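Local atomic coordinates of envelope polyprotein (Puumala orthohantavirus, PDB entry 5FXU), a protein that forms, as the Gn ectodomain, part of the antigenic hantaviral surface and, with its partner Gc, probably serves in host-cell attachment and entry. Residues R192-I196 and L341-W345; I196-V200 and D317-Y321; M206-K210 and N224-Y230; S293-Q297 and V335-T340. Residue numbers count along the deposited sequence, not the author numbering.

Contact 1. Residues R192-I196 and L341-W345; sequences RCFLI and LPLTW
A central antiparallel strand pairing of the Gn head's large beta sheet lays Arg192-Ile196 of strand 185-197 against Leu341-Trp345 of strand 340-354. Both backbones are extended except at Leu343, whose phi/psi of -68/-40° kinks the second strand. Cys193 and Trp345 make the hydrogen-bonded pair (CA-CA 5.2 Å): Cys193 N donates to Trp345 O at 2.9 Å, and Trp345 N to Cys193 O at 3.0 Å. Phe194 and Thr344 are the non-hydrogen-bonded pair, CA-CA 4.7 Å. At the kink Leu195 N still donates to Leu343 O at 2.8 Å, with an N-H...O angle of 167°. Cys193 (chi1 m) and Trp345 (chi1 t, chi2 90°) share one face of the sheet; Cys193 SG lies 4.1 Å from Trp345 CE3, an oblique sulfur-aromatic contact. On the other face Phe194 CD2 meets Thr344 CG2 at 3.9 Å. Leu195, with chi1 t and chi2 p, points toward Leu341-Trp345: its CD2 is 4.0 Å from Leu343 CD2 and 4.3 Å from Leu341 CB. Cys193 is disulfide-bonded to Cys232 of strand 228-234, which also pairs with strand 185-197. Helix 249-260 covers the Cys193-Trp345 face through Met258, Phe126 stacks edge-to-face with Phe194, and Leu208 of helix 208-216 packs on Leu195 and Leu341.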
loop_
_atom_site.group_PDB
_atom_site.type_symbol
_atom_site.label_atom_id
_atom_site.label_comp_id
_atom_site.label_asym_id
_atom_site.label_seq_id
_atom_site.Cartn_x
_atom_site.Cartn_y
_atom_site.Cartn_z
ATOM N N ARG A 192 -0.087 -7.607 1.225
ATOM C CA ARG A 192 -0.402 -6.170 1.245
ATOM C C ARG A 192 0.616 -5.410 2.075
ATOM O O ARG A 192 0.864 -5.776 3.209
ATOM C CB ARG A 192 -1.807 -5.916 1.803
ATOM C CG ARG A 192 -2.888 -6.229 0.799
ATOM C CD ARG A 192 -4.279 -6.566 1.282
ATOM N NE ARG A 192 -4.497 -7.841 1.955
ATOM C CZ ARG A 192 -5.693 -8.326 2.257
ATOM N NH1 ARG A 192 -6.803 -7.665 1.931
ATOM N NH2 ARG A 192 -5.777 -9.493 2.876
ATOM N N CYS A 193 1.187 -4.367 1.473
ATOM C CA CYS A 193 2.319 -3.636 2.013
ATOM C C CYS A 193 2.079 -2.134 2.048
ATOM O O CYS A 193 1.477 -1.591 1.139
ATOM C CB CYS A 193 3.553 -3.858 1.134
ATOM S SG CYS A 193 4.071 -5.557 0.961
ATOM N N PHE A 194 2.598 -1.489 3.090
ATOM C CA PHE A 194 2.434 -0.057 3.328
ATOM C C PHE A 194 3.803 0.563 3.439
ATOM O O PHE A 194 4.674 0.034 4.115
ATOM C CB PHE A 194 1.585 0.180 4.585
ATOM C CG PHE A 194 0.280 -0.553 4.528
ATOM C CD1 PHE A 194 0.226 -1.919 4.833
ATOM C CD2 PHE A 194 -0.856 0.070 4.059
ATOM C CE1 PHE A 194 -0.964 -2.628 4.693
ATOM C CE2 PHE A 194 -2.055 -0.629 3.942
ATOM C CZ PHE A 194 -2.117 -1.977 4.237
ATOM N N LEU A 195 3.998 1.660 2.723
ATOM C CA LEU A 195 5.249 2.377 2.733
ATOM C C LEU A 195 5.390 3.231 3.978
ATOM O O LEU A 195 4.537 4.085 4.246
ATOM C CB LEU A 195 5.335 3.286 1.498
ATOM C CG LEU A 195 6.646 4.045 1.360
ATOM C CD1 LEU A 195 7.780 3.106 1.048
ATOM C CD2 LEU A 195 6.530 5.026 0.229
ATOM N N ILE A 196 6.498 3.061 4.683
ATOM C CA ILE A 196 6.763 3.782 5.929
ATOM C C ILE A 196 8.011 4.639 5.738
ATOM O O ILE A 196 9.069 4.108 5.368
ATOM C CB ILE A 196 7.035 2.789 7.072
ATOM C CG1 ILE A 196 5.954 1.690 7.185
ATOM C CG2 ILE A 196 7.237 3.514 8.392
ATOM C CD1 ILE A 196 4.555 2.188 7.378
ATOM N N LEU A 341 8.003 5.478 -5.510
ATOM C CA LEU A 341 7.563 4.257 -4.831
ATOM C C LEU A 341 6.114 4.439 -4.434
ATOM O O LEU A 341 5.723 5.515 -3.964
ATOM C CB LEU A 341 8.378 3.996 -3.563
ATOM C CG LEU A 341 9.806 3.486 -3.785
ATOM C CD1 LEU A 341 10.628 3.685 -2.530
ATOM C CD2 LEU A 341 9.811 2.031 -4.185
ATOM N N PRO A 342 5.305 3.387 -4.596
ATOM C CA PRO A 342 3.904 3.535 -4.242
ATOM C C PRO A 342 3.678 3.463 -2.729
ATOM O O PRO A 342 4.430 2.770 -2.020
ATOM C CB PRO A 342 3.248 2.364 -4.960
ATOM C CG PRO A 342 4.329 1.309 -5.014
ATOM C CD PRO A 342 5.596 2.078 -5.211
ATOM N N LEU A 343 2.633 4.150 -2.256
ATOM C CA LEU A 343 2.281 4.177 -0.833
ATOM C C LEU A 343 1.779 2.839 -0.317
ATOM O O LEU A 343 2.080 2.459 0.816
ATOM C CB LEU A 343 1.235 5.258 -0.532
ATOM C CG LEU A 343 1.656 6.709 -0.637
ATOM C CD1 LEU A 343 0.786 7.519 0.320
ATOM C CD2 LEU A 343 3.124 6.969 -0.354
ATOM N N THR A 344 0.987 2.160 -1.136
ATOM C CA THR A 344 0.540 0.803 -0.860
ATOM C C THR A 344 0.818 -0.066 -2.069
ATOM O O THR A 344 0.955 0.438 -3.178
ATOM C CB THR A 344 -0.957 0.717 -0.548
ATOM O OG1 THR A 344 -1.719 0.949 -1.744
ATOM C CG2 THR A 344 -1.337 1.727 0.540
ATOM N N TRP A 345 0.928 -1.363 -1.830
ATOM C CA TRP A 345 1.277 -2.325 -2.872
ATOM C C TRP A 345 0.627 -3.656 -2.531
ATOM O O TRP A 345 0.769 -4.150 -1.407
ATOM C CB TRP A 345 2.799 -2.504 -2.967
ATOM C CG TRP A 345 3.229 -3.409 -4.100
ATOM C CD1 TRP A 345 3.522 -3.032 -5.365
ATOM C CD2 TRP A 345 3.398 -4.825 -4.050
ATOM N NE1 TRP A 345 3.873 -4.126 -6.122
ATOM C CE2 TRP A 345 3.798 -5.245 -5.340
ATOM C CE3 TRP A 345 3.254 -5.786 -3.041
ATOM C CZ2 TRP A 345 4.062 -6.595 -5.656
ATOM C CZ3 TRP A 345 3.519 -7.141 -3.348
ATOM C CH2 TRP A 345 3.921 -7.525 -4.641
#

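Contact 2. Residues I196-V200 and D317-Y321; sequences IAKKV and DDPVY
Lys199 stretches its side chain across Asp317 to reach Asp318: its CE passes 4.2 Å from Asp317 CB, and its NZ forms a salt bridge with Asp318 OD1 at 2.8 Å. Chi2 and chi4 of the lysine are t, but chi1 (-124°) and chi3 (140°) lie between rotamer wells, so the chain is long but not ideally extended. The CA-CB bond of Asp318 points away from Ile196-Val200, but chi1 m brings its carboxylate back to the amine. Two residues earlier, Ala197 CB rests 4.0 Å from Pro319 CG and 3.7 Å from Tyr321 OH, the tyrosine (chi1 m, chi2 -84°) extending its ring from a CA-CB bond that points sideways. This is surface packing of side chains, where strand 185-197 runs out into a loop and meets the loop between strands 310-313 and 321-323 of the same large sheet. The segments run in opposite senses, Ala197 opposite Pro319 (CA-CA 7.0 Å) and Lys199 opposite Asp317 (7.5 Å), too far apart for backbone pairing. Ala197 and Lys199 point toward Asp317-Tyr321, while Ile196 and Lys198 alternate to point away; the backbone of Lys198 instead bonds to that of Gln227. Asp317, with phi/psi of -45/-55°, uses OD2 for a salt bridge with Lys207 and a hydrogen bond with Gln227 NE2.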
loop_
_atom_site.group_PDB
_atom_site.type_symbol
_atom_site.label_atom_id
_atom_site.label_comp_id
_atom_site.label_asym_id
_atom_site.label_seq_id
_atom_site.Cartn_x
_atom_site.Cartn_y
_atom_site.Cartn_z
ATOM N N ILE A 196 6.498 3.061 4.683
ATOM C CA ILE A 196 6.763 3.782 5.929
ATOM C C ILE A 196 8.011 4.639 5.738
ATOM O O ILE A 196 9.069 4.108 5.368
ATOM C CB ILE A 196 7.035 2.789 7.072
ATOM C CG1 ILE A 196 5.954 1.690 7.185
ATOM C CG2 ILE A 196 7.237 3.514 8.392
ATOM C CD1 ILE A 196 4.555 2.188 7.378
ATOM N N ALA A 197 7.912 5.940 5.995
ATOM C CA ALA A 197 9.071 6.830 5.998
ATOM C C ALA A 197 9.819 6.746 7.324
ATOM O O ALA A 197 9.243 6.959 8.396
ATOM C CB ALA A 197 8.631 8.249 5.770
ATOM N N LYS A 198 11.108 6.445 7.237
ATOM C CA LYS A 198 11.955 6.271 8.399
ATOM C C LYS A 198 13.415 6.576 8.044
ATOM O O LYS A 198 14.061 5.859 7.279
ATOM C CB LYS A 198 11.803 4.847 8.951
ATOM C CG LYS A 198 12.647 4.509 10.179
ATOM C CD LYS A 198 12.244 5.363 11.373
ATOM C CE LYS A 198 13.010 5.021 12.654
ATOM N NZ LYS A 198 14.464 5.331 12.690
ATOM N N LYS A 199 13.927 7.641 8.642
ATOM C CA LYS A 199 15.290 8.120 8.432
ATOM C C LYS A 199 16.251 7.569 9.506
ATOM O O LYS A 199 15.818 7.297 10.630
ATOM C CB LYS A 199 15.267 9.646 8.504
ATOM C CG LYS A 199 15.829 10.330 7.292
ATOM C CD LYS A 199 15.557 11.821 7.301
ATOM C CE LYS A 199 16.774 12.567 6.806
ATOM N NZ LYS A 199 16.449 14.001 6.677
ATOM N N VAL A 200 17.520 7.361 9.143
ATOM C CA VAL A 200 18.618 7.234 10.130
ATOM C C VAL A 200 19.623 8.355 9.853
ATOM O O VAL A 200 19.616 8.952 8.770
ATOM C CB VAL A 200 19.337 5.846 10.151
ATOM C CG1 VAL A 200 18.428 4.771 10.720
ATOM C CG2 VAL A 200 19.844 5.421 8.778
ATOM N N ASP A 317 15.508 12.194 0.421
ATOM C CA ASP A 317 15.561 11.633 1.778
ATOM C C ASP A 317 14.292 11.910 2.564
ATOM O O ASP A 317 13.655 10.993 3.096
ATOM C CB ASP A 317 16.746 12.210 2.573
ATOM C CG ASP A 317 18.100 11.600 2.174
ATOM O OD1 ASP A 317 18.647 12.023 1.124
ATOM O OD2 ASP A 317 18.624 10.716 2.910
ATOM N N ASP A 318 13.957 13.197 2.635
ATOM C CA ASP A 318 12.697 13.667 3.201
ATOM C C ASP A 318 11.619 13.389 2.175
ATOM O O ASP A 318 11.733 13.870 1.045
ATOM C CB ASP A 318 12.743 15.179 3.446
ATOM C CG ASP A 318 13.800 15.574 4.464
ATOM O OD1 ASP A 318 14.042 14.807 5.435
ATOM O OD2 ASP A 318 14.378 16.672 4.285
ATOM N N PRO A 319 10.578 12.624 2.564
ATOM C CA PRO A 319 9.560 12.210 1.604
ATOM C C PRO A 319 8.777 13.368 0.948
ATOM O O PRO A 319 8.326 14.289 1.635
ATOM C CB PRO A 319 8.621 11.332 2.436
ATOM C CG PRO A 319 8.830 11.751 3.851
ATOM C CD PRO A 319 10.243 12.232 3.948
ATOM N N VAL A 320 8.688 13.333 -0.379
ATOM C CA VAL A 320 7.802 14.207 -1.125
ATOM C C VAL A 320 6.662 13.335 -1.611
ATOM O O VAL A 320 6.864 12.521 -2.511
ATOM C CB VAL A 320 8.523 14.854 -2.307
ATOM C CG1 VAL A 320 7.546 15.653 -3.159
ATOM C CG2 VAL A 320 9.621 15.756 -1.797
ATOM N N TYR A 321 5.492 13.502 -1.005
ATOM C CA TYR A 321 4.339 12.672 -1.315
ATOM C C TYR A 321 3.584 13.242 -2.503
ATOM O O TYR A 321 3.396 14.445 -2.604
ATOM C CB TYR A 321 3.403 12.549 -0.101
ATOM C CG TYR A 321 3.963 11.765 1.045
ATOM C CD1 TYR A 321 3.872 10.394 1.060
ATOM C CD2 TYR A 321 4.579 12.400 2.137
ATOM C CE1 TYR A 321 4.379 9.652 2.116
ATOM C CE2 TYR A 321 5.097 11.670 3.207
ATOM C CZ TYR A 321 4.995 10.285 3.186
ATOM O OH TYR A 321 5.517 9.514 4.200
#

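Contact 3. Residues M206-K210 and N224-Y230; sequences MKLEK and NGFQGYY
This buried contact packs the N terminus of helix 208-216 against the loop Asn224-Gln227 and the start of strand 228-234. Lys207, the N-cap residue, is also the centre of an inverse gamma turn (phi/psi -76/80°). Gly228 N donates to Met206 O at 3.0 Å. Lys207 CA lies 4.8 Å from Gln227 CA, and Lys207 CA makes a CA-H...O contact to Phe226 O at 3.5 Å. A water accepts from Glu209 N (2.9 Å) and donates to Asn224 O (3.0 Å) and Phe226 O (2.6 Å), joining the first turn of the helix to the loop. Leu208, with chi1 t and chi2 p, places CD2 3.7 Å from Tyr230 CE2 and 4.4 Å from Phe226 CE2, at that ring's edge. Met206 (mmm) brings CE to 3.7 Å from Tyr229 CD1. Around this packing, Leu195 of strand 185-197 and Leu341 of strand 340-354 touch Leu208, and Tyr242 of strand 237-243 stacks on Tyr229.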
loop_
_atom_site.group_PDB
_atom_site.type_symbol
_atom_site.label_atom_id
_atom_site.label_comp_id
_atom_site.label_asym_id
_atom_site.label_seq_id
_atom_site.Cartn_x
_atom_site.Cartn_y
_atom_site.Cartn_z
ATOM N N MET A 206 18.625 2.329 5.245
ATOM C CA MET A 206 17.216 2.636 4.974
ATOM C C MET A 206 16.963 3.142 3.558
ATOM O O MET A 206 15.818 3.494 3.249
ATOM C CB MET A 206 16.695 3.696 5.940
ATOM C CG MET A 206 16.897 3.397 7.414
ATOM S SD MET A 206 16.150 1.873 7.985
ATOM C CE MET A 206 14.450 2.293 7.611
ATOM N N LYS A 207 17.991 3.145 2.697
ATOM C CA LYS A 207 17.838 3.610 1.302
ATOM C C LYS A 207 17.120 2.527 0.456
ATOM O O LYS A 207 17.724 1.755 -0.301
ATOM C CB LYS A 207 19.170 4.114 0.678
ATOM C CG LYS A 207 19.483 5.638 0.727
ATOM C CD LYS A 207 19.981 6.137 2.060
ATOM C CE LYS A 207 21.027 7.256 1.925
ATOM N NZ LYS A 207 20.385 8.549 1.594
ATOM N N LEU A 208 15.793 2.503 0.596
ATOM C CA LEU A 208 14.948 1.477 -0.012
ATOM C C LEU A 208 15.105 1.350 -1.538
ATOM O O LEU A 208 15.190 0.231 -2.051
ATOM C CB LEU A 208 13.493 1.717 0.370
ATOM C CG LEU A 208 12.423 0.770 -0.161
ATOM C CD1 LEU A 208 12.721 -0.658 0.279
ATOM C CD2 LEU A 208 11.057 1.222 0.332
ATOM N N GLU A 209 15.181 2.470 -2.255
ATOM C CA GLU A 209 15.276 2.407 -3.711
ATOM C C GLU A 209 16.614 1.830 -4.173
ATOM O O GLU A 209 16.680 1.206 -5.243
ATOM C CB GLU A 209 15.021 3.770 -4.351
ATOM C CG GLU A 209 14.911 3.766 -5.871
ATOM C CD GLU A 209 13.902 2.762 -6.436
ATOM O OE1 GLU A 209 12.838 2.534 -5.828
ATOM O OE2 GLU A 209 14.147 2.226 -7.533
ATOM N N LYS A 210 17.669 1.999 -3.367
ATOM C CA LYS A 210 18.948 1.324 -3.645
ATOM C C LYS A 210 18.809 -0.192 -3.641
ATOM O O LYS A 210 19.429 -0.868 -4.476
ATOM C CB LYS A 210 20.055 1.757 -2.681
ATOM C CG LYS A 210 20.496 3.214 -2.855
ATOM C CD LYS A 210 21.834 3.480 -2.166
ATOM C CE LYS A 210 22.412 4.901 -2.455
ATOM N NZ LYS A 210 22.279 5.540 -3.815
ATOM N N ASN A 224 19.239 8.431 -5.396
ATOM C CA ASN A 224 17.984 7.879 -4.853
ATOM C C ASN A 224 18.013 7.665 -3.324
ATOM O O ASN A 224 18.202 6.570 -2.770
ATOM C CB ASN A 224 17.537 6.697 -5.685
ATOM C CG ASN A 224 17.066 7.137 -7.093
ATOM O OD1 ASN A 224 16.165 7.957 -7.187
ATOM N ND2 ASN A 224 17.680 6.636 -8.168
ATOM N N GLY A 225 17.773 8.795 -2.669
ATOM C CA GLY A 225 17.964 8.965 -1.264
ATOM C C GLY A 225 16.786 8.712 -0.338
ATOM O O GLY A 225 16.971 8.808 0.862
ATOM N N PHE A 226 15.587 8.399 -0.842
ATOM C CA PHE A 226 14.458 8.114 0.054
ATOM C C PHE A 226 14.796 7.073 1.154
ATOM O O PHE A 226 15.444 6.071 0.895
ATOM C CB PHE A 226 13.225 7.669 -0.702
ATOM C CG PHE A 226 12.105 7.239 0.217
ATOM C CD1 PHE A 226 11.340 8.171 0.892
ATOM C CD2 PHE A 226 11.876 5.888 0.465
ATOM C CE1 PHE A 226 10.345 7.772 1.774
ATOM C CE2 PHE A 226 10.883 5.492 1.327
ATOM C CZ PHE A 226 10.115 6.436 1.986
ATOM N N GLN A 227 14.402 7.370 2.389
ATOM C CA GLN A 227 14.665 6.497 3.517
ATOM C C GLN A 227 13.368 5.981 4.094
ATOM O O GLN A 227 12.500 6.749 4.522
ATOM C CB GLN A 227 15.522 7.186 4.587
ATOM C CG GLN A 227 17.007 7.178 4.228
ATOM C CD GLN A 227 17.912 7.690 5.328
ATOM O OE1 GLN A 227 18.150 7.011 6.327
ATOM N NE2 GLN A 227 18.431 8.891 5.140
ATOM N N GLY A 228 13.226 4.661 4.063
ATOM C CA GLY A 228 12.021 4.025 4.545
ATOM C C GLY A 228 11.992 2.554 4.244
ATOM O O GLY A 228 13.011 1.953 3.917
ATOM N N TYR A 229 10.821 1.969 4.379
ATOM C CA TYR A 229 10.682 0.529 4.249
ATOM C C TYR A 229 9.247 0.182 4.052
ATOM O O TYR A 229 8.397 1.040 4.196
ATOM C CB TYR A 229 11.218 -0.180 5.493
ATOM C CG TYR A 229 10.540 0.141 6.790
ATOM C CD1 TYR A 229 10.960 1.214 7.575
ATOM C CD2 TYR A 229 9.522 -0.666 7.278
ATOM C CE1 TYR A 229 10.333 1.502 8.798
ATOM C CE2 TYR A 229 8.902 -0.396 8.495
ATOM C CZ TYR A 229 9.317 0.684 9.240
ATOM O OH TYR A 229 8.693 0.937 10.421
ATOM N N TYR A 230 8.978 -1.070 3.695
ATOM C CA TYR A 230 7.602 -1.524 3.605
ATOM C C TYR A 230 7.314 -2.439 4.804
ATOM O O TYR A 230 8.177 -3.212 5.218
ATOM C CB TYR A 230 7.320 -2.240 2.268
ATOM C CG TYR A 230 7.093 -1.332 1.087
ATOM C CD1 TYR A 230 5.825 -0.797 0.835
ATOM C CD2 TYR A 230 8.102 -1.040 0.200
ATOM C CE1 TYR A 230 5.590 0.001 -0.266
ATOM C CE2 TYR A 230 7.881 -0.238 -0.890
ATOM C CZ TYR A 230 6.629 0.292 -1.134
ATOM O OH TYR A 230 6.418 1.095 -2.234
HETATM O O HOH W 1 19.987 5.009 5.129
HETATM O O HOH W 2 15.847 5.155 -1.534
HETATM O O HOH W 3 20.572 5.632 -5.873
#

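Contact 4. Residues S293-Q297 and V335-T340; sequences SDTIQ and VCDKKT
Asp294 starts the contact: its CB lies 3.9 Å and its O 3.4 Å from Lys338 CE, while its OD2 is held by Thr284. At Thr295, phi/psi turns to -124/0° and the carbonyl O takes a CA-H...O contact from Lys338 CA at 3.4 Å. Thr295 and Ile296 together oppose Gly285, a classic beta bulge at the entry to strand 296-302. Ile296 is where the backbones come closest, its CA 4.1 Å from Lys338 CA; its side chain (chi1 and chi2 t) points away, yet its CD1 touches Thr340 CG2 at 3.9 Å. Gln297 N donates to Lys338 O at 3.3 Å. Gln297 OE1 is 3.7 Å from Lys338 CD and takes a weak bond from a water that also donates to Asp337 O; Gln297 NE2 binds Glu330 OE1. Lys338 has a left-handed backbone (63/27°); chi2 and chi3 t carry its chain along Asp294-Gln297, and chi4 p bends the amine end. Lys339 NZ bonds back to Val335 O at 2.7 Å and forms salt bridges with Glu209 and Glu213; a glycan sugar touches Val335. Beyond the Gln297-Lys338 backbone bond, much of the contact is the aliphatic part of Lys338, so this loop is apposed to the three-stranded sheet rather than paired in it.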
loop_
_atom_site.group_PDB
_atom_site.type_symbol
_atom_site.label_atom_id
_atom_site.label_comp_id
_atom_site.label_asym_id
_atom_site.label_seq_id
_atom_site.Cartn_x
_atom_site.Cartn_y
_atom_site.Cartn_z
ATOM N N SER A 293 12.528 23.060 -11.990
ATOM C CA SER A 293 12.527 22.074 -13.065
ATOM C C SER A 293 11.762 20.836 -12.658
ATOM O O SER A 293 11.468 20.625 -11.476
ATOM C CB SER A 293 13.955 21.689 -13.417
ATOM O OG SER A 293 14.585 22.832 -13.973
ATOM N N ASP A 294 11.472 20.009 -13.653
ATOM C CA ASP A 294 10.717 18.782 -13.461
ATOM C C ASP A 294 11.455 17.744 -12.642
ATOM O O ASP A 294 12.631 17.523 -12.852
ATOM C CB ASP A 294 10.358 18.169 -14.805
ATOM C CG ASP A 294 9.307 18.965 -15.547
ATOM O OD1 ASP A 294 8.595 19.804 -14.933
ATOM O OD2 ASP A 294 9.189 18.723 -16.763
ATOM N N THR A 295 10.740 17.136 -11.700
ATOM C CA THR A 295 11.287 16.139 -10.779
ATOM C C THR A 295 10.546 14.819 -10.826
ATOM O O THR A 295 10.904 13.888 -10.123
ATOM C CB THR A 295 11.255 16.680 -9.342
ATOM O OG1 THR A 295 9.916 17.049 -9.001
ATOM C CG2 THR A 295 12.166 17.899 -9.216
ATOM N N ILE A 296 9.528 14.726 -11.670
ATOM C CA ILE A 296 8.695 13.528 -11.758
ATOM C C ILE A 296 8.208 13.322 -13.189
ATOM O O ILE A 296 8.012 14.285 -13.916
ATOM C CB ILE A 296 7.503 13.617 -10.764
ATOM C CG1 ILE A 296 6.880 12.232 -10.547
ATOM C CG2 ILE A 296 6.478 14.671 -11.199
ATOM C CD1 ILE A 296 5.735 12.231 -9.577
ATOM N N GLN A 297 8.046 12.066 -13.582
ATOM C CA GLN A 297 7.431 11.726 -14.860
ATOM C C GLN A 297 6.448 10.581 -14.701
ATOM O O GLN A 297 6.381 9.920 -13.660
ATOM C CB GLN A 297 8.497 11.356 -15.904
ATOM C CG GLN A 297 9.174 10.035 -15.618
ATOM C CD GLN A 297 10.380 9.757 -16.509
ATOM O OE1 GLN A 297 11.015 10.667 -17.008
ATOM N NE2 GLN A 297 10.722 8.484 -16.664
ATOM N N VAL A 335 14.905 2.751 -14.290
ATOM C CA VAL A 335 15.103 4.179 -14.577
ATOM C C VAL A 335 15.824 4.812 -13.389
ATOM O O VAL A 335 15.652 4.356 -12.263
ATOM C CB VAL A 335 13.724 4.839 -14.850
ATOM C CG1 VAL A 335 13.782 6.355 -14.854
ATOM C CG2 VAL A 335 13.179 4.326 -16.175
ATOM N N CYS A 336 16.609 5.858 -13.627
ATOM C CA CYS A 336 17.347 6.527 -12.542
ATOM C C CYS A 336 16.624 7.732 -11.972
ATOM O O CYS A 336 16.573 7.910 -10.757
ATOM C CB CYS A 336 18.741 6.973 -12.999
ATOM S SG CYS A 336 20.119 5.841 -12.691
ATOM N N ASP A 337 16.077 8.566 -12.844
ATOM C CA ASP A 337 15.513 9.848 -12.427
ATOM C C ASP A 337 13.997 9.866 -12.452
ATOM O O ASP A 337 13.364 9.097 -13.168
ATOM C CB ASP A 337 16.038 10.973 -13.330
ATOM C CG ASP A 337 17.537 11.185 -13.196
ATOM O OD1 ASP A 337 18.066 11.140 -12.060
ATOM O OD2 ASP A 337 18.182 11.420 -14.240
ATOM N N LYS A 338 13.440 10.779 -11.661
ATOM C CA LYS A 338 12.028 11.140 -11.727
ATOM C C LYS A 338 11.062 10.005 -11.382
ATOM O O LYS A 338 9.905 10.007 -11.819
ATOM C CB LYS A 338 11.688 11.730 -13.108
ATOM C CG LYS A 338 12.446 12.990 -13.472
ATOM C CD LYS A 338 11.986 13.501 -14.840
ATOM C CE LYS A 338 12.429 14.927 -15.115
ATOM N NZ LYS A 338 13.905 15.089 -14.954
ATOM N N LYS A 339 11.522 9.064 -10.567
ATOM C CA LYS A 339 10.744 7.874 -10.256
ATOM C C LYS A 339 10.190 7.911 -8.839
ATOM O O LYS A 339 10.530 8.787 -8.029
ATOM C CB LYS A 339 11.561 6.614 -10.516
ATOM C CG LYS A 339 12.713 6.354 -9.563
ATOM C CD LYS A 339 13.426 5.061 -9.917
ATOM C CE LYS A 339 14.824 5.024 -9.329
ATOM N NZ LYS A 339 15.476 3.731 -9.639
ATOM N N THR A 340 9.294 6.964 -8.567
ATOM C CA THR A 340 8.547 6.937 -7.333
ATOM C C THR A 340 8.403 5.537 -6.786
ATOM O O THR A 340 8.600 4.561 -7.514
ATOM C CB THR A 340 7.115 7.466 -7.536
ATOM O OG1 THR A 340 6.413 6.604 -8.437
ATOM C CG2 THR A 340 7.128 8.871 -8.094
HETATM O O HOH W 4 14.036 9.183 -16.308
#

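How the contacts relate
Going from the N terminus, the first segments met lie on and just after strand 185-197, which opens contact 1 and, through the shared Ile196, contact 2. Contact 3 lies wholly within both, closing the short excursion through helix 208-216 back to strand 228-234. Contact 4 then opens at 293-297, before contact 2 closes at 317-321, so these two cross. Contact 4 closes at 335-340, and contact 1 closes immediately after it, spanning all the others. Contacts 1 to 3 meet around the large sheet: Tyr230 OH bonds to Pro342 O, and Leu343 packs on Tyr321. The Glu209-Lys339 salt bridge connects contact 3 to contact 4, and thereby the helix to the loop beside the small sheet.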